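Peroxidase (Cellulomonas bogoriensis 69B4 = DSM 16987, PDB 6QZO) binds heme b and probably works as a dye-decolourising (DyP-type) peroxidase that oxidises substrates with hydrogen peroxide. Local coordinates at residues 95-106 against 143-154; 67-75 against 161-170. All coordinates share one frame; numbering follows the deposited sequence.

Contact 1 of 2, residues 95-106 against 143-154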
ATOM      1  N   VAL A  95      18.317  -3.270   1.011  1.00 21.04           N
ATOM      2  CA  VAL A  95      17.957  -1.828   1.097  1.00 20.41           C
ATOM      3  C   VAL A  95      17.178  -1.620   2.387  1.00 19.65           C
ATOM      4  O   VAL A  95      15.987  -1.920   2.442  1.00 19.45           O
ATOM      5  CB  VAL A  95      17.174  -1.373  -0.143  1.00 20.64           C
ATOM      6  CG1 VAL A  95      16.714   0.082  -0.043  1.00 20.67           C
ATOM      7  CG2 VAL A  95      17.984  -1.587  -1.413  1.00 21.17           C
ATOM      8  N   PRO A  96      17.825  -1.138   3.474  1.00 19.40           N
ATOM      9  CA  PRO A  96      17.164  -1.030   4.774  1.00 18.74           C
ATOM     10  C   PRO A  96      16.054   0.032   4.804  1.00 17.99           C
ATOM     11  O   PRO A  96      15.096  -0.190   5.486  1.00 17.51           O
ATOM     12  CB  PRO A  96      18.311  -0.707   5.744  1.00 19.11           C
ATOM     13  CG  PRO A  96      19.332  -0.024   4.876  1.00 19.99           C
ATOM     14  CD  PRO A  96      19.235  -0.714   3.529  1.00 20.04           C
ATOM     15  N   ALA A  97      16.233   1.159   4.115  1.00 18.01           N
ATOM     16  CA  ALA A  97      15.191   2.201   3.950  1.00 17.49           C
ATOM     17  C   ALA A  97      14.593   2.600   5.317  1.00 17.01           C
ATOM     18  O   ALA A  97      13.347   2.661   5.434  1.00 16.82           O
ATOM     19  CB  ALA A  97      14.116   1.683   3.023  1.00 17.20           C
ATOM     20  N   ALA A  98      15.448   2.869   6.304  1.00 16.96           N
ATOM     21  CA  ALA A  98      15.076   3.320   7.670  1.00 16.63           C
ATOM     22  C   ALA A  98      14.176   2.293   8.376  1.00 16.07           C
ATOM     23  O   ALA A  98      13.401   2.700   9.247  1.00 15.71           O
ATOM     24  CB  ALA A  98      14.420   4.676   7.589  1.00 16.58           C
ATOM     25  N   LEU A  99      14.286   1.006   8.038  1.00 15.93           N
ATOM     26  CA  LEU A  99      13.430  -0.055   8.635  1.00 15.73           C
ATOM     27  C   LEU A  99      13.536   0.017  10.163  1.00 16.08           C
ATOM     28  O   LEU A  99      14.676   0.079  10.658  1.00 16.34           O
ATOM     29  CB  LEU A  99      13.873  -1.438   8.156  1.00 15.64           C
ATOM     30  CG  LEU A  99      13.044  -2.611   8.681  1.00 15.11           C
ATOM     31  CD1 LEU A  99      11.591  -2.479   8.264  1.00 14.69           C
ATOM     32  CD2 LEU A  99      13.617  -3.933   8.172  1.00 15.12           C
ATOM     33  N   THR A 100      12.384   0.002  10.849  1.00 16.19           N
ATOM     34  CA  THR A 100      12.247  -0.282  12.299  1.00 16.42           C
ATOM     35  C   THR A 100      11.214  -1.393  12.499  1.00 16.22           C
ATOM     36  O   THR A 100      10.282  -1.496  11.672  1.00 16.35           O
ATOM     37  CB  THR A 100      11.813   0.953  13.105  1.00 16.55           C
ATOM     38  OG1 THR A 100      10.531   1.406  12.660  1.00 16.19           O
ATOM     39  CG2 THR A 100      12.808   2.086  13.023  1.00 16.96           C
ATOM     40  N   VAL A 101      11.416  -2.205  13.535  1.00 16.27           N
ATOM     41  CA  VAL A 101      10.431  -3.185  14.064  1.00 16.02           C
ATOM     42  C   VAL A 101      10.276  -2.852  15.536  1.00 16.35           C
ATOM     43  O   VAL A 101      11.326  -2.780  16.215  1.00 17.83           O
ATOM     44  CB  VAL A 101      10.893  -4.641  13.868  1.00 16.02           C
ATOM     45  CG1 VAL A 101       9.858  -5.648  14.368  1.00 15.84           C
ATOM     46  CG2 VAL A 101      11.230  -4.911  12.411  1.00 15.86           C
ATOM     47  N   THR A 102       9.054  -2.576  15.984  1.00 15.80           N
ATOM     48  CA  THR A 102       8.716  -2.316  17.405  1.00 15.76           C
ATOM     49  C   THR A 102       7.858  -3.487  17.878  1.00 15.81           C
ATOM     50  O   THR A 102       6.843  -3.778  17.184  1.00 15.27           O
ATOM     51  CB  THR A 102       7.996  -0.971  17.553  1.00 15.63           C
ATOM     52  OG1 THR A 102       8.727   0.043  16.844  1.00 15.67           O
ATOM     53  CG2 THR A 102       7.804  -0.570  18.996  1.00 15.62           C
ATOM     54  N   VAL A 103       8.280  -4.159  18.957  1.00 16.13           N
ATOM     55  CA  VAL A 103       7.587  -5.363  19.506  1.00 16.14           C
ATOM     56  C   VAL A 103       6.745  -4.932  20.704  1.00 16.14           C
ATOM     57  O   VAL A 103       7.287  -4.283  21.619  1.00 16.32           O
ATOM     58  CB  VAL A 103       8.592  -6.453  19.924  1.00 16.43           C
ATOM     59  CG1 VAL A 103       7.896  -7.739  20.340  1.00 16.37           C
ATOM     60  CG2 VAL A 103       9.595  -6.720  18.817  1.00 16.73           C
ATOM     61  N   GLY A 104       5.468  -5.301  20.688  1.00 16.26           N
ATOM     62  CA  GLY A 104       4.522  -5.057  21.793  1.00 16.43           C
ATOM     63  C   GLY A 104       3.923  -6.372  22.232  1.00 16.69           C
ATOM     64  O   GLY A 104       3.715  -7.262  21.363  1.00 16.49           O
ATOM     65  N   PHE A 105       3.667  -6.499  23.528  1.00 17.18           N
ATOM     66  CA  PHE A 105       3.096  -7.716  24.151  1.00 17.82           C
ATOM     67  C   PHE A 105       1.672  -7.414  24.609  1.00 18.12           C
ATOM     68  O   PHE A 105       1.465  -6.417  25.315  1.00 18.25           O
ATOM     69  CB  PHE A 105       3.918  -8.178  25.352  1.00 18.23           C
ATOM     70  CG  PHE A 105       5.389  -8.389  25.108  1.00 18.29           C
ATOM     71  CD1 PHE A 105       5.865  -8.762  23.857  1.00 18.14           C
ATOM     72  CD2 PHE A 105       6.288  -8.273  26.164  1.00 18.53           C
ATOM     73  CE1 PHE A 105       7.225  -8.978  23.665  1.00 18.24           C
ATOM     74  CE2 PHE A 105       7.639  -8.500  25.965  1.00 18.58           C
ATOM     75  CZ  PHE A 105       8.107  -8.844  24.717  1.00 18.42           C
ATOM     76  N   GLY A 106       0.736  -8.249  24.168  1.00 18.82           N
ATOM     77  CA  GLY A 106      -0.644  -8.269  24.661  1.00 19.51           C
ATOM     78  C   GLY A 106      -0.724  -9.146  25.903  1.00 20.10           C
ATOM     79  O   GLY A 106       0.196  -9.915  26.178  1.00 21.24           O
ATOM     80  N   VAL A 143       0.658 -10.627  20.539  1.00 15.74           N
ATOM     81  CA  VAL A 143       1.907  -9.861  20.261  1.00 15.71           C
ATOM     82  C   VAL A 143       1.711  -9.071  18.970  1.00 15.52           C
ATOM     83  O   VAL A 143       0.892  -9.485  18.143  1.00 16.32           O
ATOM     84  CB  VAL A 143       3.131 -10.793  20.213  1.00 15.83           C
ATOM     85  CG1 VAL A 143       2.998 -11.809  19.093  1.00 15.91           C
ATOM     86  CG2 VAL A 143       4.435 -10.027  20.095  1.00 15.67           C
ATOM     87  N   VAL A 144       2.429  -7.966  18.830  1.00 15.16           N
ATOM     88  CA  VAL A 144       2.352  -7.096  17.632  1.00 14.78           C
ATOM     89  C   VAL A 144       3.764  -6.732  17.200  1.00 14.72           C
ATOM     90  O   VAL A 144       4.600  -6.450  18.073  1.00 14.88           O
ATOM     91  CB  VAL A 144       1.544  -5.826  17.900  1.00 14.65           C
ATOM     92  CG1 VAL A 144       2.196  -4.976  18.996  1.00 14.67           C
ATOM     93  CG2 VAL A 144       1.335  -5.020  16.619  1.00 14.51           C
ATOM     94  N   LEU A 145       3.990  -6.718  15.885  1.00 14.55           N
ATOM     95  CA  LEU A 145       5.185  -6.103  15.265  1.00 14.46           C
ATOM     96  C   LEU A 145       4.726  -4.853  14.514  1.00 14.40           C
ATOM     97  O   LEU A 145       4.003  -4.992  13.509  1.00 14.19           O
ATOM     98  CB  LEU A 145       5.821  -7.124  14.317  1.00 14.50           C
ATOM     99  CG  LEU A 145       6.219  -8.450  14.973  1.00 14.39           C
ATOM    100  CD1 LEU A 145       6.588  -9.475  13.914  1.00 14.29           C
ATOM    101  CD2 LEU A 145       7.353  -8.232  15.947  1.00 14.53           C
ATOM    102  N   GLN A 146       5.101  -3.669  14.999  1.00 14.47           N
ATOM    103  CA  GLN A 146       4.965  -2.442  14.184  1.00 14.20           C
ATOM    104  C   GLN A 146       6.188  -2.385  13.280  1.00 14.36           C
ATOM    105  O   GLN A 146       7.298  -2.134  13.807  1.00 15.04           O
ATOM    106  CB  GLN A 146       4.859  -1.179  15.034  1.00 14.04           C
ATOM    107  CG  GLN A 146       4.750   0.079  14.177  1.00 13.83           C
ATOM    108  CD  GLN A 146       4.907   1.329  14.996  1.00 13.91           C
ATOM    109  OE1 GLN A 146       3.952   1.836  15.571  1.00 13.75           O
ATOM    110  NE2 GLN A 146       6.128   1.835  15.043  1.00 14.31           N
ATOM    111  N   VAL A 147       5.988  -2.634  11.985  1.00 13.95           N
ATOM    112  CA  VAL A 147       7.071  -2.635  10.960  1.00 13.85           C
ATOM    113  C   VAL A 147       6.908  -1.371  10.118  1.00 14.04           C
ATOM    114  O   VAL A 147       5.822  -1.204   9.464  1.00 13.58           O
ATOM    115  CB  VAL A 147       7.033  -3.903  10.091  1.00 13.60           C
ATOM    116  CG1 VAL A 147       8.296  -4.056   9.251  1.00 13.72           C
ATOM    117  CG2 VAL A 147       6.814  -5.139  10.940  1.00 13.53           C
ATOM    118  N   CYS A 148       7.931  -0.511  10.164  1.00 14.59           N
ATOM    119  CA  CYS A 148       7.945   0.817   9.506  1.00 15.01           C
ATOM    120  C   CYS A 148       9.156   0.921   8.585  1.00 15.37           C
ATOM    121  O   CYS A 148      10.241   0.504   9.027  1.00 15.92           O
ATOM    122  CB  CYS A 148       8.041   1.926  10.538  1.00 15.16           C
ATOM    123  SG  CYS A 148       6.521   2.104  11.488  1.00 15.27           S
ATOM    124  N   ALA A 149       8.972   1.501   7.397  1.00 15.41           N
ATOM    125  CA  ALA A 149      10.057   1.740   6.417  1.00 15.92           C
ATOM    126  C   ALA A 149       9.642   2.778   5.372  1.00 16.19           C
ATOM    127  O   ALA A 149       8.436   3.028   5.198  1.00 16.76           O
ATOM    128  CB  ALA A 149      10.469   0.446   5.764  1.00 15.92           C
ATOM    129  N   ASP A 150      10.631   3.348   4.694  1.00 16.70           N
ATOM    130  CA  ASP A 150      10.448   4.339   3.605  1.00 17.04           C
ATOM    131  C   ASP A 150      10.322   3.624   2.258  1.00 17.36           C
ATOM    132  O   ASP A 150      10.363   4.330   1.235  1.00 18.14           O
ATOM    133  CB  ASP A 150      11.609   5.338   3.579  1.00 17.39           C
ATOM    134  CG  ASP A 150      11.409   6.519   4.494  1.00 17.32           C
ATOM    135  OD1 ASP A 150      10.227   6.867   4.747  1.00 16.84           O
ATOM    136  OD2 ASP A 150      12.429   7.081   4.944  1.00 17.92           O
ATOM    137  N   ASP A 151      10.184   2.296   2.254  1.00 17.39           N
ATOM    138  CA  ASP A 151      10.066   1.482   1.015  1.00 17.72           C
ATOM    139  C   ASP A 151       9.175   0.264   1.260  1.00 17.66           C
ATOM    140  O   ASP A 151       9.394  -0.436   2.239  1.00 17.93           O
ATOM    141  CB  ASP A 151      11.435   1.033   0.510  1.00 18.15           C
ATOM    142  CG  ASP A 151      11.343   0.385  -0.861  1.00 18.46           C
ATOM    143  OD1 ASP A 151      11.070  -0.831  -0.919  1.00 18.36           O
ATOM    144  OD2 ASP A 151      11.472   1.128  -1.869  1.00 18.81           O
ATOM    145  N   ARG A 152       8.238   0.005   0.344  1.00 18.37           N
ATOM    146  CA  ARG A 152       7.153  -0.994   0.485  1.00 18.31           C
ATOM    147  C   ARG A 152       7.685  -2.408   0.221  1.00 18.05           C
ATOM    148  O   ARG A 152       7.138  -3.363   0.805  1.00 18.17           O
ATOM    149  CB  ARG A 152       5.993  -0.632  -0.428  1.00 19.19           C
ATOM    150  CG  ARG A 152       4.724  -1.379  -0.099  1.00 20.01           C
ATOM    151  CD  ARG A 152       4.132  -1.154   1.274  1.00 20.03           C
ATOM    152  NE  ARG A 152       2.988  -2.037   1.254  1.00 20.77           N
ATOM    153  CZ  ARG A 152       2.986  -3.366   1.465  1.00 21.00           C
ATOM    154  NH1 ARG A 152       4.097  -4.041   1.729  1.00 21.28           N
ATOM    155  NH2 ARG A 152       1.845  -4.019   1.358  1.00 21.05           N
ATOM    156  N   THR A 153       8.691  -2.556  -0.625  1.00 17.68           N
ATOM    157  CA  THR A 153       9.329  -3.872  -0.902  1.00 17.48           C
ATOM    158  C   THR A 153      10.127  -4.297   0.332  1.00 17.53           C
ATOM    159  O   THR A 153      10.002  -5.459   0.732  1.00 17.50           O
ATOM    160  CB  THR A 153      10.186  -3.824  -2.171  1.00 17.51           C
ATOM    161  OG1 THR A 153       9.310  -3.473  -3.235  1.00 17.37           O
ATOM    162  CG2 THR A 153      10.870  -5.137  -2.468  1.00 17.62           C
ATOM    163  N   THR A 154      10.912  -3.381   0.908  1.00 17.88           N
ATOM    164  CA  THR A 154      11.653  -3.585   2.184  1.00 18.07           C
ATOM    165  C   THR A 154      10.676  -4.043   3.271  1.00 17.87           C
ATOM    166  O   THR A 154      11.001  -4.989   4.023  1.00 18.44           O
ATOM    167  CB  THR A 154      12.373  -2.304   2.624  1.00 18.10           C
ATOM    168  OG1 THR A 154      13.242  -1.855   1.575  1.00 18.62           O
ATOM    169  CG2 THR A 154      13.176  -2.507   3.889  1.00 18.29           C
TER
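Thr100, Thr102 and Gly104 pair with Cys148, Gln146 and Val144 through two backbone hydrogen bonds each. Strand 100-105 thus runs antiparallel to strand 143-149. The two bonds between Thr102 and Gln146 are 2.8 Å long, N to O. CA-H groups of the non-hydrogen-bonded residues approach carbonyls of the adjoining hydrogen-bonded pairs: Val101 CA lies 3.3 Å from Gln146 O, which also accepts from Thr102 N.

Apolar packing fills the face formed by Val101, Val103, Leu145 and Val147. Leu145 CD2 touches two valines of strand 100-105, 3.9 Å from both Val101 CG1 and Val103 CG2. Its CG stands beside the backbone N (chi1 -58°), and this swings the branch toward strand 100-105. Further along, Leu99 CD1 lies 3.8 Å from Val147 CG1. Val143 CG2 meets the edge of the Phe105 ring. Helices 61-78 and 152-165 cover this face, and the four-stranded antiparallel sheet beneath them is the ferredoxin-like half typical of DyP-type peroxidases. Strand 100-105 is an outermost strand of that sheet within the chain.

The opposite face is more polar. Thr102 and Gln146 extend side by side, but their polar ends bond to other residues. Thr102 OG1 bonds to Ala38 O. Gln146 gives NE2 to Gly39 O and pairs OE1 with Tyr331 OH, on a strand of the other sheet.

Beyond the strands, a type I' turn from Pro96 to Leu99 presents Ala97 O to Asp150 N, in an almost straight bond (178° at the hydrogen). Asp151 is the N-cap of helix 152-165: OD1 accepts from Thr154 N with its anti lone pair, and more weakly from Thr153 N. The same carboxylate meets Arg181 and Ser182 of the second subunit. Thr154 OG1 donates to Val95 O at 2.9 Å.

Contact 2 of 2, residues 67-75 against 161-170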
ATOM      1  N   LEU A  67      10.822 -17.387  20.337  1.00 22.22           N
ATOM      2  CA  LEU A  67      10.205 -16.474  19.342  1.00 21.51           C
ATOM      3  C   LEU A  67      10.873 -15.092  19.400  1.00 20.45           C
ATOM      4  O   LEU A  67      11.273 -14.581  18.351  1.00 19.94           O
ATOM      5  CB  LEU A  67       8.713 -16.357  19.652  1.00 21.37           C
ATOM      6  CG  LEU A  67       7.942 -15.434  18.724  1.00 21.07           C
ATOM      7  CD1 LEU A  67       8.107 -15.862  17.275  1.00 21.29           C
ATOM      8  CD2 LEU A  67       6.459 -15.409  19.096  1.00 21.05           C
ATOM      9  N   LEU A  68      10.963 -14.506  20.591  1.00 20.15           N
ATOM     10  CA  LEU A  68      11.583 -13.167  20.812  1.00 19.53           C
ATOM     11  C   LEU A  68      13.059 -13.189  20.421  1.00 19.46           C
ATOM     12  O   LEU A  68      13.571 -12.149  19.959  1.00 19.22           O
ATOM     13  CB  LEU A  68      11.433 -12.766  22.283  1.00 19.54           C
ATOM     14  CG  LEU A  68      10.002 -12.573  22.762  1.00 19.35           C
ATOM     15  CD1 LEU A  68       9.988 -12.217  24.244  1.00 19.66           C
ATOM     16  CD2 LEU A  68       9.285 -11.508  21.931  1.00 18.92           C
ATOM     17  N   ARG A  69      13.729 -14.315  20.643  1.00 20.01           N
ATOM     18  CA  ARG A  69      15.180 -14.442  20.361  1.00 20.79           C
ATOM     19  C   ARG A  69      15.402 -14.537  18.851  1.00 20.59           C
ATOM     20  O   ARG A  69      16.318 -13.861  18.373  1.00 21.07           O
ATOM     21  CB  ARG A  69      15.780 -15.655  21.061  1.00 21.70           C
ATOM     22  CG  ARG A  69      16.052 -15.472  22.553  1.00 22.27           C
ATOM     23  CD  ARG A  69      16.818 -16.709  22.974  1.00 23.10           C
ATOM     24  NE  ARG A  69      17.076 -16.833  24.396  1.00 23.91           N
ATOM     25  CZ  ARG A  69      18.247 -16.616  24.989  1.00 24.66           C
ATOM     26  NH1 ARG A  69      19.301 -16.196  24.308  1.00 25.09           N
ATOM     27  NH2 ARG A  69      18.352 -16.755  26.298  1.00 25.26           N
ATOM     28  N   VAL A  70      14.629 -15.356  18.131  1.00 20.25           N
ATOM     29  CA  VAL A  70      14.777 -15.466  16.645  1.00 20.34           C
ATOM     30  C   VAL A  70      14.409 -14.111  16.011  1.00 19.46           C
ATOM     31  O   VAL A  70      15.101 -13.693  15.074  1.00 19.41           O
ATOM     32  CB  VAL A  70      13.995 -16.640  16.024  1.00 20.55           C
ATOM     33  CG1 VAL A  70      14.533 -17.977  16.511  1.00 21.17           C
ATOM     34  CG2 VAL A  70      12.500 -16.551  16.274  1.00 20.65           C
ATOM     35  N   TRP A  71      13.393 -13.431  16.539  1.00 18.61           N
ATOM     36  CA  TRP A  71      12.962 -12.100  16.032  1.00 18.03           C
ATOM     37  C   TRP A  71      14.068 -11.067  16.261  1.00 18.11           C
ATOM     38  O   TRP A  71      14.293 -10.233  15.372  1.00 17.40           O
ATOM     39  CB  TRP A  71      11.657 -11.658  16.679  1.00 17.50           C
ATOM     40  CG  TRP A  71      10.432 -12.175  15.993  1.00 17.28           C
ATOM     41  CD1 TRP A  71      10.343 -12.776  14.769  1.00 17.10           C
ATOM     42  CD2 TRP A  71       9.087 -12.079  16.495  1.00 16.98           C
ATOM     43  NE1 TRP A  71       9.042 -13.083  14.500  1.00 17.04           N
ATOM     44  CE2 TRP A  71       8.246 -12.664  15.531  1.00 16.87           C
ATOM     45  CE3 TRP A  71       8.522 -11.587  17.672  1.00 16.94           C
ATOM     46  CZ2 TRP A  71       6.867 -12.756  15.701  1.00 16.72           C
ATOM     47  CZ3 TRP A  71       7.160 -11.682  17.841  1.00 16.76           C
ATOM     48  CH2 TRP A  71       6.352 -12.264  16.872  1.00 16.71           C
ATOM     49  N   THR A  72      14.730 -11.120  17.415  1.00 18.88           N
ATOM     50  CA  THR A  72      15.841 -10.185  17.745  1.00 19.43           C
ATOM     51  C   THR A  72      16.922 -10.300  16.669  1.00 20.00           C
ATOM     52  O   THR A  72      17.365  -9.269  16.158  1.00 20.24           O
ATOM     53  CB  THR A  72      16.382 -10.434  19.151  1.00 19.79           C
ATOM     54  OG1 THR A  72      15.295 -10.201  20.054  1.00 19.72           O
ATOM     55  CG2 THR A  72      17.556  -9.533  19.465  1.00 20.23           C
ATOM     56  N   VAL A  73      17.308 -11.518  16.317  1.00 21.24           N
ATOM     57  CA  VAL A  73      18.302 -11.765  15.226  1.00 22.27           C
ATOM     58  C   VAL A  73      17.810 -11.086  13.940  1.00 22.76           C
ATOM     59  O   VAL A  73      18.585 -10.293  13.361  1.00 23.29           O
ATOM     60  CB  VAL A  73      18.544 -13.266  15.015  1.00 22.61           C
ATOM     61  CG1 VAL A  73      19.472 -13.515  13.845  1.00 23.16           C
ATOM     62  CG2 VAL A  73      19.103 -13.920  16.275  1.00 23.23           C
ATOM     63  N   ASP A  74      16.563 -11.357  13.537  1.00 23.15           N
ATOM     64  CA  ASP A  74      15.974 -10.869  12.261  1.00 23.74           C
ATOM     65  C   ASP A  74      15.895  -9.338  12.285  1.00 23.27           C
ATOM     66  O   ASP A  74      16.214  -8.718  11.268  1.00 23.59           O
ATOM     67  CB  ASP A  74      14.607 -11.501  11.994  1.00 24.36           C
ATOM     68  CG  ASP A  74      14.689 -12.949  11.507  1.00 25.70           C
ATOM     69  OD1 ASP A  74      15.788 -13.355  11.087  1.00 26.58           O
ATOM     70  OD2 ASP A  74      13.643 -13.651  11.554  1.00 26.36           O
ATOM     71  N   ILE A  75      15.497  -8.749  13.411  1.00 23.07           N
ATOM     72  CA  ILE A  75      15.419  -7.268  13.549  1.00 22.98           C
ATOM     73  C   ILE A  75      16.829  -6.688  13.390  1.00 23.50           C
ATOM     74  O   ILE A  75      16.984  -5.705  12.646  1.00 24.02           O
ATOM     75  CB  ILE A  75      14.778  -6.862  14.886  1.00 23.07           C
ATOM     76  CG1 ILE A  75      13.320  -7.302  14.977  1.00 22.45           C
ATOM     77  CG2 ILE A  75      14.903  -5.355  15.093  1.00 23.34           C
ATOM     78  CD1 ILE A  75      12.748  -7.179  16.366  1.00 22.53           C
ATOM     79  N   VAL A 161       9.635 -12.256   6.427  1.00 19.05           N
ATOM     80  CA  VAL A 161      10.708 -12.930   7.219  1.00 19.42           C
ATOM     81  C   VAL A 161      10.227 -13.110   8.659  1.00 19.77           C
ATOM     82  O   VAL A 161      10.324 -14.244   9.166  1.00 21.03           O
ATOM     83  CB  VAL A 161      12.033 -12.159   7.139  1.00 19.26           C
ATOM     84  CG1 VAL A 161      13.031 -12.642   8.177  1.00 19.40           C
ATOM     85  CG2 VAL A 161      12.636 -12.248   5.731  1.00 19.41           C
ATOM     86  N   LEU A 162       9.715 -12.052   9.289  1.00 19.60           N
ATOM     87  CA  LEU A 162       9.313 -12.096  10.715  1.00 20.02           C
ATOM     88  C   LEU A 162       8.145 -13.073  10.886  1.00 20.60           C
ATOM     89  O   LEU A 162       8.133 -13.812  11.893  1.00 20.52           O
ATOM     90  CB  LEU A 162       8.940 -10.693  11.191  1.00 19.59           C
ATOM     91  CG  LEU A 162      10.102  -9.705  11.196  1.00 19.66           C
ATOM     92  CD1 LEU A 162       9.594  -8.272  11.290  1.00 19.49           C
ATOM     93  CD2 LEU A 162      11.080 -10.007  12.321  1.00 19.93           C
ATOM     94  N   THR A 163       7.215 -13.099   9.928  1.00 21.12           N
ATOM     95  CA  THR A 163       6.007 -13.957   9.966  1.00 21.73           C
ATOM     96  C   THR A 163       6.440 -15.421   9.873  1.00 23.24           C
ATOM     97  O   THR A 163       5.973 -16.231  10.702  1.00 23.76           O
ATOM     98  CB  THR A 163       5.016 -13.576   8.859  1.00 21.75           C
ATOM     99  OG1 THR A 163       4.669 -12.209   9.052  1.00 21.59           O
ATOM    100  CG2 THR A 163       3.759 -14.415   8.863  1.00 21.75           C
ATOM    101  N   LYS A 164       7.284 -15.749   8.892  1.00 24.37           N
ATOM    102  CA  LYS A 164       7.830 -17.114   8.690  1.00 25.70           C
ATOM    103  C   LYS A 164       8.566 -17.595   9.944  1.00 25.86           C
ATOM    104  O   LYS A 164       8.454 -18.783  10.266  1.00 25.76           O
ATOM    105  CB  LYS A 164       8.821 -17.122   7.522  1.00 26.50           C
ATOM    106  CG  LYS A 164       8.207 -17.261   6.152  1.00 27.07           C
ATOM    107  CD  LYS A 164       9.203 -16.971   5.038  1.00 27.65           C
ATOM    108  CE  LYS A 164      10.323 -17.986   4.985  1.00 28.39           C
ATOM    109  NZ  LYS A 164      11.196 -17.780   3.794  1.00 29.25           N
ATOM    110  N   GLU A 165       9.327 -16.713  10.591  1.00 26.00           N
ATOM    111  CA  GLU A 165      10.164 -17.062  11.767  1.00 26.52           C
ATOM    112  C   GLU A 165       9.279 -17.572  12.910  1.00 26.25           C
ATOM    113  O   GLU A 165       9.753 -18.434  13.668  1.00 25.75           O
ATOM    114  CB  GLU A 165      10.953 -15.842  12.231  1.00 26.82           C
ATOM    115  CG  GLU A 165      12.247 -16.206  12.894  1.00 27.30           C
ATOM    116  CD  GLU A 165      13.219 -16.803  11.909  1.00 27.80           C
ATOM    117  OE1 GLU A 165      13.782 -16.040  11.088  1.00 28.77           O
ATOM    118  OE2 GLU A 165      13.385 -18.048  11.940  1.00 29.51           O
ATOM    119  N   ALA A 166       8.044 -17.063  13.014  1.00 26.32           N
ATOM    120  CA  ALA A 166       7.079 -17.373  14.091  1.00 26.15           C
ATOM    121  C   ALA A 166       6.259 -18.628  13.759  1.00 27.23           C
ATOM    122  O   ALA A 166       5.446 -19.042  14.624  1.00 26.67           O
ATOM    123  CB  ALA A 166       6.176 -16.192  14.319  1.00 25.48           C
ATOM    124  N   GLN A 167       6.455 -19.220  12.578  1.00 28.56           N
ATOM    125  CA  GLN A 167       5.640 -20.379  12.107  1.00 30.42           C
ATOM    126  C   GLN A 167       5.739 -21.477  13.178  1.00 30.93           C
ATOM    127  O   GLN A 167       6.896 -21.855  13.554  1.00 31.04           O
ATOM    128  CB  GLN A 167       6.102 -20.875  10.727  1.00 32.17           C
ATOM    129  CG  GLN A 167       4.962 -21.322   9.803  1.00 34.04           C
ATOM    130  CD  GLN A 167       4.667 -20.361   8.664  1.00 34.47           C
ATOM    131  OE1 GLN A 167       3.520 -20.134   8.281  1.00 33.80           O
ATOM    132  NE2 GLN A 167       5.708 -19.806   8.064  1.00 36.04           N
ATOM    133  N   GLY A 168       4.593 -21.940  13.688  1.00 30.50           N
ATOM    134  CA  GLY A 168       4.533 -22.990  14.722  1.00 31.30           C
ATOM    135  C   GLY A 168       4.564 -22.449  16.156  1.00 31.55           C
ATOM    136  O   GLY A 168       4.230 -23.252  17.064  1.00 32.28           O
ATOM    137  N   LEU A 169       4.929 -21.171  16.357  1.00 29.86           N
ATOM    138  CA  LEU A 169       4.930 -20.509  17.695  1.00 29.40           C
ATOM    139  C   LEU A 169       3.780 -19.497  17.783  1.00 29.13           C
ATOM    140  O   LEU A 169       3.154 -19.372  18.854  1.00 31.27           O
ATOM    141  CB  LEU A 169       6.269 -19.803  17.920  1.00 29.13           C
ATOM    142  CG  LEU A 169       7.508 -20.683  17.737  1.00 29.62           C
ATOM    143  CD1 LEU A 169       8.776 -19.829  17.671  1.00 29.27           C
ATOM    144  CD2 LEU A 169       7.607 -21.715  18.854  1.00 30.03           C
ATOM    145  N   ALA A 170       3.533 -18.776  16.693  1.00 27.65           N
ATOM    146  CA  ALA A 170       2.454 -17.770  16.605  1.00 26.74           C
ATOM    147  C   ALA A 170       1.984 -17.681  15.161  1.00 25.90           C
ATOM    148  O   ALA A 170       2.827 -17.850  14.261  1.00 25.61           O
ATOM    149  CB  ALA A 170       2.952 -16.448  17.100  1.00 26.35           C
TER
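Trp71 points its indole N-H at the backbone of helix 152-165. NE1 donates to Leu162 O at 2.9 Å, with 160° at the hydrogen. The oxygen lies at the ring edge, near the indole plane. From the oxygen's side the approach is bent well away from the C=O direction, and the donor is tilted out of the carbonyl plane. Ala166 N also reaches this oxygen, but weakly.

Leu67 comes from the same helix as Trp71 and lies over one face of the indole, its CD1 offset toward the rim. With CG turned away from the backbone N (chi1 179°), Leu67 also brings CD1 to 3.5 Å from Ala166 CB. Ala166 CB approaches the indole obliquely at CZ2. Beyond it, Leu169 CD1 packs on Leu67 CB at 4.0 Å.

The two helices run nearly antiparallel, and the axes of the short segments come within 10.0 Å at their closest. They are the pair that covers one face of the N-terminal ferredoxin-like sheet. Leu53 of strand 47-55 touches both Trp71 and Ala166.

Leu162 reaches across with CD2, which touches Trp71 CD1 and Asp74 CB, each at 3.8 Å. On the flank, Glu165 CG, anti to the backbone N, lies 3.4 Å from Val70 CG2, and the bend at chi2 (68°) turns the carboxylate to Asp74. Asp74 OD2 and Glu165 OE1 are modelled only 2.4 Å apart. At this resolution the exact distance is doubtful, but two oxygens so close suggest that one acid group probably holds a proton. The two carboxylates are turned out of a common plane. Both acids also accept backbone N-H groups from one loop: Asp74 OD1 from Leu85 N, and Glu165 OE1 from Ala86 N. Val161 CG1 packs against the Asp74 carboxylate.

From the N terminus, the chain first forms strand 47-55 and then helix 61-78, which supplies residues 67-75. Strands 100-105 and 143-149 follow, and contact 1 closes a loop between them. Helix 152-165 then returns the chain to residues 67-75, where contact 2 closes a wider loop. Contact 1 is nested inside it. Contact 1 builds one edge of the N-terminal sheet, and contact 2 joins the helices lying on it. The two meet directly: Leu145 CD1 is 3.7 Å from Trp71 CZ2, and Phe105 packs on Leu68. Helix 152-165 belongs to both contacts, which lie about 13 Å apart between centres.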